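Local coordinates for protein nicotinate-nucleotide pyrophosphorylase (PDB 3TQV) that probably catalyses the decarboxylating transfer of a phosphoribosyl group onto quinolinate, giving nicotinate mononucleotide for NAD+ biosynthesis, at residues D62-V67 and N112-L117; N69-N74 and I103-R108; N125-L130 and T136-T141; Y154-G159 and A271-I276. One frame throughout, in Å; residues are numbered along the deposited sequence.

Interaction 1: residues D62-V67 and N112-L117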
# COMPACT_ATOMS: atom_id res chain seq x y z
N ASP B 62 13.11 9.99 -7.08
CA ASP B 62 12.43 10.34 -8.33
C ASP B 62 11.03 10.93 -8.16
O ASP B 62 10.69 11.91 -8.82
CB ASP B 62 12.32 9.14 -9.26
CG ASP B 62 13.64 8.69 -9.78
OD1 ASP B 62 14.58 9.52 -9.77
OD2 ASP B 62 13.76 7.52 -10.20
N PHE B 63 10.22 10.32 -7.30
CA PHE B 63 8.88 10.84 -7.04
C PHE B 63 8.91 12.21 -6.35
O PHE B 63 8.33 13.17 -6.85
CB PHE B 63 8.05 9.84 -6.22
CG PHE B 63 7.78 8.55 -6.95
CD1 PHE B 63 6.65 8.40 -7.73
CD2 PHE B 63 8.68 7.49 -6.87
CE1 PHE B 63 6.40 7.23 -8.41
CE2 PHE B 63 8.43 6.31 -7.55
CZ PHE B 63 7.28 6.18 -8.32
N ALA B 64 9.58 12.28 -5.21
CA ALA B 64 9.74 13.54 -4.50
C ALA B 64 10.17 14.62 -5.48
O ALA B 64 9.55 15.67 -5.56
CB ALA B 64 10.75 13.39 -3.41
N ASN B 65 11.24 14.35 -6.22
CA ASN B 65 11.69 15.25 -7.27
C ASN B 65 10.56 15.66 -8.21
O ASN B 65 10.45 16.82 -8.60
CB ASN B 65 12.81 14.59 -8.09
CG ASN B 65 14.15 14.55 -7.35
OD1 ASN B 65 14.34 15.20 -6.32
ND2 ASN B 65 15.10 13.80 -7.89
N GLU B 66 9.72 14.69 -8.57
CA GLU B 66 8.69 14.95 -9.55
C GLU B 66 7.57 15.78 -8.95
O GLU B 66 6.99 16.63 -9.64
CB GLU B 66 8.18 13.64 -10.17
CG GLU B 66 7.12 13.80 -11.27
CD GLU B 66 7.50 14.83 -12.32
OE1 GLU B 66 8.71 15.19 -12.42
OE2 GLU B 66 6.60 15.29 -13.05
N VAL B 67 7.28 15.56 -7.67
CA VAL B 67 6.36 16.42 -6.93
C VAL B 67 6.84 17.87 -6.95
O VAL B 67 6.10 18.76 -7.36
CB VAL B 67 6.18 15.96 -5.47
CG1 VAL B 67 5.24 16.90 -4.73
CG2 VAL B 67 5.66 14.54 -5.40
N ASN B 112 4.58 10.91 1.62
CA ASN B 112 3.76 9.73 1.36
C ASN B 112 4.38 8.77 0.35
O ASN B 112 4.13 7.56 0.39
CB ASN B 112 2.35 10.11 0.90
CG ASN B 112 1.44 10.43 2.06
OD1 ASN B 112 0.35 10.96 1.87
ND2 ASN B 112 1.89 10.11 3.27
N PHE B 113 5.19 9.29 -0.55
CA PHE B 113 5.92 8.41 -1.47
C PHE B 113 7.16 7.79 -0.83
O PHE B 113 7.44 6.60 -1.02
CB PHE B 113 6.28 9.13 -2.76
CG PHE B 113 5.18 9.15 -3.78
CD1 PHE B 113 4.41 10.28 -3.97
CD2 PHE B 113 4.93 8.04 -4.56
CE1 PHE B 113 3.43 10.30 -4.91
CE2 PHE B 113 3.94 8.06 -5.52
CZ PHE B 113 3.19 9.19 -5.69
N ILE B 114 7.91 8.59 -0.08
CA ILE B 114 9.10 8.05 0.57
C ILE B 114 8.68 7.03 1.63
O ILE B 114 9.24 5.94 1.68
CB ILE B 114 9.98 9.16 1.19
CG1 ILE B 114 10.05 10.37 0.28
CG2 ILE B 114 11.38 8.66 1.43
CD1 ILE B 114 10.35 10.03 -1.14
N GLN B 115 7.71 7.39 2.46
CA GLN B 115 7.20 6.49 3.51
C GLN B 115 6.99 5.11 2.97
O GLN B 115 7.38 4.11 3.58
CB GLN B 115 5.82 6.93 3.95
CG GLN B 115 5.76 7.98 4.98
CD GLN B 115 4.35 8.42 5.19
OE1 GLN B 115 3.41 7.89 4.57
NE2 GLN B 115 4.17 9.41 6.04
N MSE B 116 6.31 5.08 1.84
CA MSE B 116 5.80 3.86 1.28
C MSE B 116 6.92 3.05 0.67
O MSE B 116 7.18 1.91 1.08
CB MSE B 116 4.76 4.20 0.23
CG MSE B 116 4.02 3.00 -0.29
SE MSE B 116 3.26 3.39 -2.01
CE MSE B 116 2.88 1.55 -2.55
N LEU B 117 7.59 3.64 -0.31
CA LEU B 117 8.62 2.96 -1.07
C LEU B 117 9.81 2.60 -0.21
O LEU B 117 10.39 1.53 -0.36
CB LEU B 117 9.05 3.80 -2.27
CG LEU B 117 7.87 4.07 -3.21
CD1 LEU B 117 8.21 5.08 -4.29
CD2 LEU B 117 7.35 2.76 -3.82

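Interaction 2: residues N69-N74 and I103-R108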
# COMPACT_ATOMS: atom_id res chain seq x y z
N ASN B 69 8.94 19.33 -8.97
CA ASN B 69 8.90 19.74 -10.37
C ASN B 69 7.52 20.16 -10.84
O ASN B 69 7.38 21.15 -11.57
CB ASN B 69 9.39 18.58 -11.23
CG ASN B 69 9.57 18.98 -12.68
OD1 ASN B 69 9.04 18.34 -13.59
ND2 ASN B 69 10.32 20.05 -12.89
N GLN B 70 6.51 19.40 -10.44
CA GLN B 70 5.13 19.68 -10.85
C GLN B 70 4.49 20.84 -10.09
O GLN B 70 3.64 21.54 -10.63
CB GLN B 70 4.28 18.42 -10.75
CG GLN B 70 4.47 17.44 -11.91
CD GLN B 70 3.62 16.18 -11.78
OE1 GLN B 70 4.05 15.07 -12.15
NE2 GLN B 70 2.41 16.34 -11.27
N LEU B 71 4.89 21.06 -8.84
CA LEU B 71 4.30 22.14 -8.05
C LEU B 71 4.96 23.50 -8.25
O LEU B 71 4.28 24.52 -8.39
CB LEU B 71 4.31 21.78 -6.57
CG LEU B 71 3.20 20.87 -6.08
CD1 LEU B 71 3.21 20.81 -4.56
CD2 LEU B 71 1.87 21.38 -6.59
N ASP B 72 6.28 23.52 -8.23
CA ASP B 72 7.02 24.76 -8.20
C ASP B 72 8.49 24.44 -8.51
O ASP B 72 9.25 24.08 -7.61
CB ASP B 72 6.89 25.40 -6.81
CG ASP B 72 7.54 26.78 -6.73
OD1 ASP B 72 8.34 27.12 -7.63
OD2 ASP B 72 7.24 27.54 -5.78
N LYS B 73 8.88 24.56 -9.77
CA LYS B 73 10.26 24.27 -10.16
C LYS B 73 11.27 25.13 -9.40
O LYS B 73 12.46 24.84 -9.39
CB LYS B 73 10.44 24.44 -11.68
CG LYS B 73 9.44 23.68 -12.53
CD LYS B 73 9.97 23.49 -13.94
CE LYS B 73 8.90 22.91 -14.87
NZ LYS B 73 8.31 21.62 -14.38
N ASN B 74 10.78 26.19 -8.75
CA ASN B 74 11.61 27.09 -7.96
C ASN B 74 12.19 26.46 -6.69
O ASN B 74 13.24 26.89 -6.22
CB ASN B 74 10.84 28.36 -7.57
CG ASN B 74 10.49 29.23 -8.76
OD1 ASN B 74 11.32 29.46 -9.65
ND2 ASN B 74 9.25 29.70 -8.80
N ILE B 103 6.10 24.62 -0.45
CA ILE B 103 6.69 23.61 0.41
C ILE B 103 5.64 22.95 1.31
O ILE B 103 5.61 21.72 1.44
CB ILE B 103 7.81 24.20 1.28
CG1 ILE B 103 9.04 24.51 0.42
CG2 ILE B 103 8.21 23.23 2.37
CD1 ILE B 103 10.11 25.30 1.14
N LEU B 104 4.80 23.77 1.94
CA LEU B 104 3.79 23.25 2.85
C LEU B 104 2.79 22.38 2.10
O LEU B 104 2.13 21.52 2.69
CB LEU B 104 3.05 24.38 3.58
CG LEU B 104 3.83 25.14 4.65
CD1 LEU B 104 2.97 26.23 5.30
CD2 LEU B 104 4.44 24.20 5.69
N THR B 105 2.69 22.63 0.81
CA THR B 105 1.75 21.91 -0.03
C THR B 105 2.40 20.65 -0.58
O THR B 105 1.78 19.58 -0.59
CB THR B 105 1.24 22.80 -1.17
OG1 THR B 105 0.48 23.88 -0.61
CG2 THR B 105 0.36 22.00 -2.12
N ALA B 106 3.64 20.76 -1.02
CA ALA B 106 4.39 19.61 -1.51
C ALA B 106 4.49 18.51 -0.45
O ALA B 106 4.51 17.31 -0.76
CB ALA B 106 5.78 20.04 -1.96
N GLU B 107 4.52 18.95 0.81
CA GLU B 107 4.92 18.13 1.94
C GLU B 107 4.36 16.71 1.99
O GLU B 107 5.08 15.72 1.81
CB GLU B 107 4.57 18.86 3.23
CG GLU B 107 5.16 18.18 4.44
CD GLU B 107 4.73 18.84 5.73
OE1 GLU B 107 4.50 20.07 5.72
OE2 GLU B 107 4.62 18.13 6.76
N ARG B 108 3.06 16.62 2.29
CA ARG B 108 2.39 15.36 2.54
C ARG B 108 2.60 14.36 1.39
O ARG B 108 2.96 13.20 1.61
CB ARG B 108 0.90 15.65 2.78
CG ARG B 108 0.14 14.65 3.64
CD ARG B 108 0.96 13.45 4.04
NE ARG B 108 1.73 13.74 5.24
CZ ARG B 108 2.61 12.92 5.79
NH1 ARG B 108 2.85 11.74 5.25
NH2 ARG B 108 3.25 13.29 6.89

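Interaction 3: residues N125-L130 and T136-T141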
# COMPACT_ATOMS: atom_id res chain seq x y z
N ASN B 125 15.22 -5.38 2.54
CA ASN B 125 16.50 -5.45 3.18
C ASN B 125 16.54 -6.31 4.46
O ASN B 125 17.46 -7.11 4.64
CB ASN B 125 17.11 -4.08 3.42
CG ASN B 125 18.59 -4.17 3.72
OD1 ASN B 125 19.35 -4.69 2.89
ND2 ASN B 125 19.01 -3.72 4.90
N LYS B 126 15.56 -6.15 5.35
CA LYS B 126 15.54 -7.03 6.51
C LYS B 126 15.71 -8.49 6.09
O LYS B 126 16.69 -9.14 6.45
CB LYS B 126 14.28 -6.84 7.36
CG LYS B 126 14.47 -5.85 8.51
CD LYS B 126 13.26 -4.93 8.68
CE LYS B 126 13.57 -3.71 9.55
NZ LYS B 126 12.46 -2.69 9.46
N LEU B 127 14.76 -9.01 5.32
CA LEU B 127 14.81 -10.40 4.86
C LEU B 127 16.17 -10.72 4.27
O LEU B 127 16.72 -11.77 4.55
CB LEU B 127 13.72 -10.67 3.82
CG LEU B 127 12.31 -10.46 4.38
CD1 LEU B 127 11.31 -11.28 3.62
CD2 LEU B 127 12.29 -10.84 5.84
N VAL B 128 16.71 -9.81 3.47
CA VAL B 128 18.00 -10.04 2.84
C VAL B 128 19.12 -10.20 3.87
O VAL B 128 19.89 -11.17 3.81
CB VAL B 128 18.37 -8.95 1.81
CG1 VAL B 128 19.59 -9.37 1.01
CG2 VAL B 128 17.21 -8.71 0.86
N LYS B 129 19.21 -9.28 4.82
CA LYS B 129 20.22 -9.45 5.86
C LYS B 129 20.00 -10.78 6.60
O LYS B 129 20.97 -11.43 7.02
CB LYS B 129 20.27 -8.25 6.81
CG LYS B 129 20.73 -6.94 6.14
CD LYS B 129 22.24 -6.94 5.76
CE LYS B 129 22.51 -6.81 4.22
NZ LYS B 129 22.50 -8.10 3.42
N LEU B 130 18.75 -11.20 6.73
CA LEU B 130 18.47 -12.46 7.43
C LEU B 130 19.11 -13.66 6.74
O LEU B 130 19.41 -14.66 7.39
CB LEU B 130 16.97 -12.69 7.62
CG LEU B 130 16.33 -11.89 8.76
CD1 LEU B 130 14.84 -12.21 8.92
CD2 LEU B 130 17.08 -12.13 10.07
N THR B 136 21.14 -18.42 -1.11
CA THR B 136 19.80 -18.11 -1.56
C THR B 136 19.58 -16.62 -1.88
O THR B 136 20.14 -15.75 -1.21
CB THR B 136 18.81 -18.54 -0.49
OG1 THR B 136 19.19 -19.83 -0.00
CG2 THR B 136 17.40 -18.60 -1.05
N LYS B 137 18.76 -16.33 -2.89
CA LYS B 137 18.34 -14.96 -3.21
C LYS B 137 16.83 -14.76 -3.02
O LYS B 137 16.05 -15.72 -3.04
CB LYS B 137 18.72 -14.57 -4.64
CG LYS B 137 20.16 -14.84 -5.01
CD LYS B 137 21.08 -13.67 -4.65
CE LYS B 137 22.53 -13.93 -5.11
NZ LYS B 137 22.66 -14.27 -6.57
N LEU B 138 16.42 -13.50 -2.84
CA LEU B 138 15.03 -13.09 -2.64
C LEU B 138 14.32 -12.70 -3.95
O LEU B 138 14.80 -11.85 -4.71
CB LEU B 138 14.99 -11.87 -1.71
CG LEU B 138 13.95 -11.82 -0.60
CD1 LEU B 138 14.17 -13.00 0.31
CD2 LEU B 138 14.06 -10.52 0.20
N LEU B 139 13.19 -13.33 -4.22
CA LEU B 139 12.39 -12.92 -5.37
C LEU B 139 11.07 -12.31 -4.92
O LEU B 139 10.49 -12.73 -3.92
CB LEU B 139 12.13 -14.10 -6.29
CG LEU B 139 13.36 -14.61 -7.04
CD1 LEU B 139 13.00 -15.83 -7.86
CD2 LEU B 139 13.95 -13.52 -7.93
N ASP B 140 10.61 -11.30 -5.64
CA ASP B 140 9.29 -10.73 -5.38
C ASP B 140 8.22 -11.46 -6.21
O ASP B 140 8.47 -12.54 -6.73
CB ASP B 140 9.28 -9.23 -5.63
CG ASP B 140 9.75 -8.85 -7.03
OD1 ASP B 140 9.69 -9.67 -7.97
OD2 ASP B 140 10.18 -7.70 -7.16
N THR B 141 7.03 -10.85 -6.33
CA THR B 141 5.86 -11.51 -6.91
C THR B 141 5.00 -10.46 -7.56
O THR B 141 5.42 -9.31 -7.70
CB THR B 141 4.98 -12.14 -5.83
OG1 THR B 141 4.20 -11.11 -5.21
CG2 THR B 141 5.84 -12.84 -4.76

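Interaction 4: residues Y154-G159 and A271-I276. With PO4 (phosphate ion), chain E.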
# COMPACT_ATOMS: atom_id res chain seq x y z
N TYR B 154 11.01 -1.74 -8.17
CA TYR B 154 12.15 -0.87 -7.93
C TYR B 154 12.53 -0.84 -6.44
O TYR B 154 13.69 -1.01 -6.08
CB TYR B 154 11.86 0.54 -8.47
CG TYR B 154 12.97 1.52 -8.24
CD1 TYR B 154 14.18 1.39 -8.90
CD2 TYR B 154 12.82 2.58 -7.34
CE1 TYR B 154 15.21 2.28 -8.67
CE2 TYR B 154 13.85 3.48 -7.11
CZ TYR B 154 15.04 3.32 -7.78
OH TYR B 154 16.08 4.21 -7.56
N ALA B 155 11.54 -0.65 -5.56
CA ALA B 155 11.82 -0.63 -4.13
C ALA B 155 12.50 -1.93 -3.72
O ALA B 155 13.45 -1.93 -2.96
CB ALA B 155 10.55 -0.43 -3.33
N VAL B 156 11.99 -3.04 -4.23
CA VAL B 156 12.51 -4.32 -3.82
C VAL B 156 13.97 -4.45 -4.25
O VAL B 156 14.82 -4.88 -3.47
CB VAL B 156 11.65 -5.49 -4.35
CG1 VAL B 156 12.37 -6.80 -4.16
CG2 VAL B 156 10.29 -5.52 -3.64
N ARG B 157 14.27 -4.06 -5.48
CA ARG B 157 15.65 -4.00 -5.93
C ARG B 157 16.45 -3.07 -5.01
O ARG B 157 17.53 -3.44 -4.55
CB ARG B 157 15.74 -3.54 -7.38
CG ARG B 157 15.39 -4.63 -8.39
CD ARG B 157 16.49 -5.68 -8.47
NE ARG B 157 17.77 -5.03 -8.65
CZ ARG B 157 18.83 -5.22 -7.86
NH1 ARG B 157 18.76 -6.08 -6.84
NH2 ARG B 157 19.95 -4.56 -8.10
N CYS B 158 15.90 -1.89 -4.72
CA CYS B 158 16.57 -0.93 -3.84
C CYS B 158 17.01 -1.54 -2.50
O CYS B 158 17.99 -1.10 -1.90
CB CYS B 158 15.70 0.30 -3.59
SG CYS B 158 15.72 1.47 -4.96
N GLY B 159 16.28 -2.56 -2.06
CA GLY B 159 16.51 -3.16 -0.76
C GLY B 159 17.34 -4.43 -0.75
O GLY B 159 17.65 -4.95 0.31
N ALA B 271 5.26 -11.10 0.87
CA ALA B 271 5.11 -10.26 2.06
C ALA B 271 5.76 -8.91 1.84
O ALA B 271 5.35 -7.90 2.41
CB ALA B 271 5.67 -10.96 3.31
N ILE B 272 6.78 -8.89 1.00
CA ILE B 272 7.58 -7.68 0.83
C ILE B 272 6.89 -6.59 0.01
O ILE B 272 7.38 -5.47 -0.04
CB ILE B 272 8.98 -7.99 0.26
CG1 ILE B 272 8.86 -8.66 -1.10
CG2 ILE B 272 9.75 -8.91 1.22
CD1 ILE B 272 10.20 -8.84 -1.79
N THR B 273 5.75 -6.92 -0.61
CA THR B 273 5.00 -5.96 -1.42
C THR B 273 3.54 -5.86 -1.01
O THR B 273 2.97 -4.78 -1.01
CB THR B 273 5.09 -6.25 -2.95
OG1 THR B 273 5.23 -7.66 -3.20
CG2 THR B 273 6.25 -5.51 -3.57
N LYS B 274 2.95 -7.01 -0.70
CA LYS B 274 1.61 -7.16 -0.12
C LYS B 274 1.29 -6.23 1.06
O LYS B 274 0.26 -5.56 1.09
CB LYS B 274 1.53 -8.59 0.41
CG LYS B 274 0.20 -9.21 0.34
CD LYS B 274 0.34 -10.73 0.36
CE LYS B 274 1.05 -11.20 1.60
NZ LYS B 274 0.93 -12.66 1.62
N HIS B 275 2.17 -6.24 2.05
CA HIS B 275 1.99 -5.41 3.24
C HIS B 275 2.85 -4.17 3.09
O HIS B 275 3.75 -4.13 2.26
CB HIS B 275 2.41 -6.18 4.50
CG HIS B 275 1.75 -7.52 4.63
ND1 HIS B 275 0.46 -7.76 4.21
CD2 HIS B 275 2.21 -8.69 5.13
CE1 HIS B 275 0.14 -9.02 4.46
NE2 HIS B 275 1.19 -9.61 5.01
N ILE B 276 2.55 -3.14 3.89
CA ILE B 276 3.40 -1.96 3.98
C ILE B 276 3.66 -1.57 5.43
O ILE B 276 2.73 -1.34 6.19
CB ILE B 276 2.79 -0.74 3.29
CG1 ILE B 276 2.37 -1.07 1.85
CG2 ILE B 276 3.79 0.38 3.29
CD1 ILE B 276 3.54 -1.24 0.86
P PO4 E . 3.02 -15.37 -0.78
O1 PO4 E . 2.94 -16.61 0.07
O2 PO4 E . 2.53 -14.22 0.04
O3 PO4 E . 4.46 -15.21 -1.19
O4 PO4 E . 2.20 -15.52 -2.03

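Interaction 1: residues D62-V67 and N112-L117
Phe63 and Phe113 lay their rings almost parallel across an antiparallel helix pair in the N-terminal part of the quinolinate phosphoribosyltransferase fold. The short segment axes come within 9.4 Å, with the N-to-C directions 171° apart. The two planes are tilted by only 12°, but they are slid so far along each other that the rings barely overlap; the centroids are 4.8 Å apart. Instead, the CB of Phe63 stands over the face of the Phe113 ring, a CH-pi approach of 4.2 Å to the centroid. In both phenylalanines CG lies anti to the carbonyl carbon (chi1 -64° in Phe63), which sends both rings off to the same flank of the helix pair. Leu117, one turn on from Phe113, adds its CD1 at an oblique approach to the other part of the Phe63 ring. This apolar patch is buried, and Pro146 of the second subunit packs against Phe113. One step round the helix the contact thins to methyl groups, where Ala64 is met by the tip of Ile114. Away from the pair, helix 61-71 is partly exposed, though helix 16-31 packs on Glu66. Asp62, Asn65 and Glu66 take no part in the contact; Asn65 OD1 is hydrogen-bonded to Trp79 NE1. At the looser edge of the apolar seam, Ala64 CB and Ile114 CD1 are 4.1 Å apart.

Interaction 2: residues N69-N74 and I103-R108
Leu71, in the last turn of helix 61-71, faces Ala106 of helix 100-130 with their CA atoms 7.0 Å apart, just before the chain leaves helical geometry at Asp72. The contact thus packs the C-terminal end of one helix on the other within the N-terminal domain of the quinolinate phosphoribosyltransferase fold. Leu71 carries the whole contact through one methyl group. Its CG lies anti to the carbonyl carbon and chi2 is extended (-170°), which lowers CD1 onto the backbone of the facing helix: Leu71 CD1 is 3.5 Å from Ala106 CA. Ala106 CB sits beside the same carbon, 3.7 Å from Leu71 CD1. Thr105 adds its CG2 alongside, 3.9 Å from Leu71 CD1. The threonine is split by function: the methyl branch serves the apolar contact, while OG1 is hydrogen-bonded to Asp35 OD2 and to the carbonyl oxygen of Arg101. Beyond the helix end, Lys73 folds back and its NZ bonds to Asn69 O at 3.0 Å, reaching the carbonyl from above its plane. Asp72 OD2 is hydrogen-bonded to Ser102 OG, a second link to helix 100-130. Around this small contact, helix 16-31 brings Ile31 against Thr105, strand 281-285 packs on Ile103 at the other side of helix 100-130, and Leu168 of the second subunit also reaches Thr105.

Interaction 3: residues N125-L130 and T136-T141
Leu138, on the first strand of the C-terminal alpha/beta domain, sets its CD2 methyl in the cleft between Leu127 and Val128 in the last turns of helix 100-130. This domain belongs to the TIM-barrel-like class, and strand 137-139 is an outermost strand of its parallel sheet, hydrogen-bonded on one side to strand 266-268. The end of the helix packs on this edge strand, five residues of loop separating the two segments. The methyl touches two carbons at different depths: Leu138 CD2 lies 3.6 Å from Leu127 CB, beside the helix backbone, and 3.7 Å from Val128 CG2, a branch end. Val128 has CG1 anti to the backbone N (chi1 -170°), and this puts CG2 anti to the carbonyl carbon, on the side turned to the strand. The Val128 and Leu138 side chains run slantwise past each other, with no polar atom joining them. Leu127 also touches Ile256 and Val269, the latter predicted to bind substrate; Leu138 likewise touches Ile256. Along the strand, Lys137 points its CB away from the helix and is exposed. Past the strand end the chemistry becomes polar, as the chain reaches Thr141, predicted to bind substrate. There Lys153 NZ makes a salt bridge with Asp140 OD1 and also bonds to Thr141 O, gripping the loop after the strand at two points, while Thr141 OG1 accepts from the backbone N of Lys143.

Interaction 4: residues Y154-G159 and A271-I276
Ile272 has CG1 between its backbone N and carbonyl carbon (chi1 60°) and is then extended (chi2 173°), which carries CD1 up to both methyl groups of Val156. The contact joins two helices of the barrel-like C-terminal domain: helix 149-159 and the short helix 271-274 that follows strand 266-268. Val156 has CG1 anti to its backbone N and CG2 anti to its carbonyl carbon, and the two methyls straddle the isoleucine tip: Ile272 CD1 is 3.8 Å from CG1 and from CG2 of Val156. The two side chains meet at about a right angle. Thr273 adds its methyl, CG2, at 4.0 Å from Val156 CG2, and keeps its OG1 for a hydrogen bond with the carbonyl oxygen of Lys143. All three residues are buried. From the far side of the short helix Lys274 bends at chi3 toward a phosphate ion, probably from the crystallisation liquor, which is bound also by the backbone N of Gly270. Gly270 and Ala271 are predicted to bind substrate, consistent with a phosphate pocket at the start of this helix, as in related barrels. Lys274 NZ donates to phosphate O2 at 2.7 Å.

Interactions 1 and 2 hold the same two helices, 61-71 and 100-130: interaction 1 is the aromatic, buried middle, interaction 2 the smaller aliphatic end, where Leu71 is partly exposed and polar ties flank the contact. Helix 100-130 then runs on to interaction 3, and so links the N-terminal domain to the barrel-like one. Interactions 3 and 4 adjoin and share an apolar layer in which Leu127 touches Ile272. Both are buried aliphatic contacts beside predicted substrate residues, whereas interactions 1 and 2 lie away from those sites. Interaction 4 is the most central, its centre about 3 Å from that of the chain, and interaction 2 the most peripheral, at about 26 Å. Interactions 1, 2 and 4 border the second subunit.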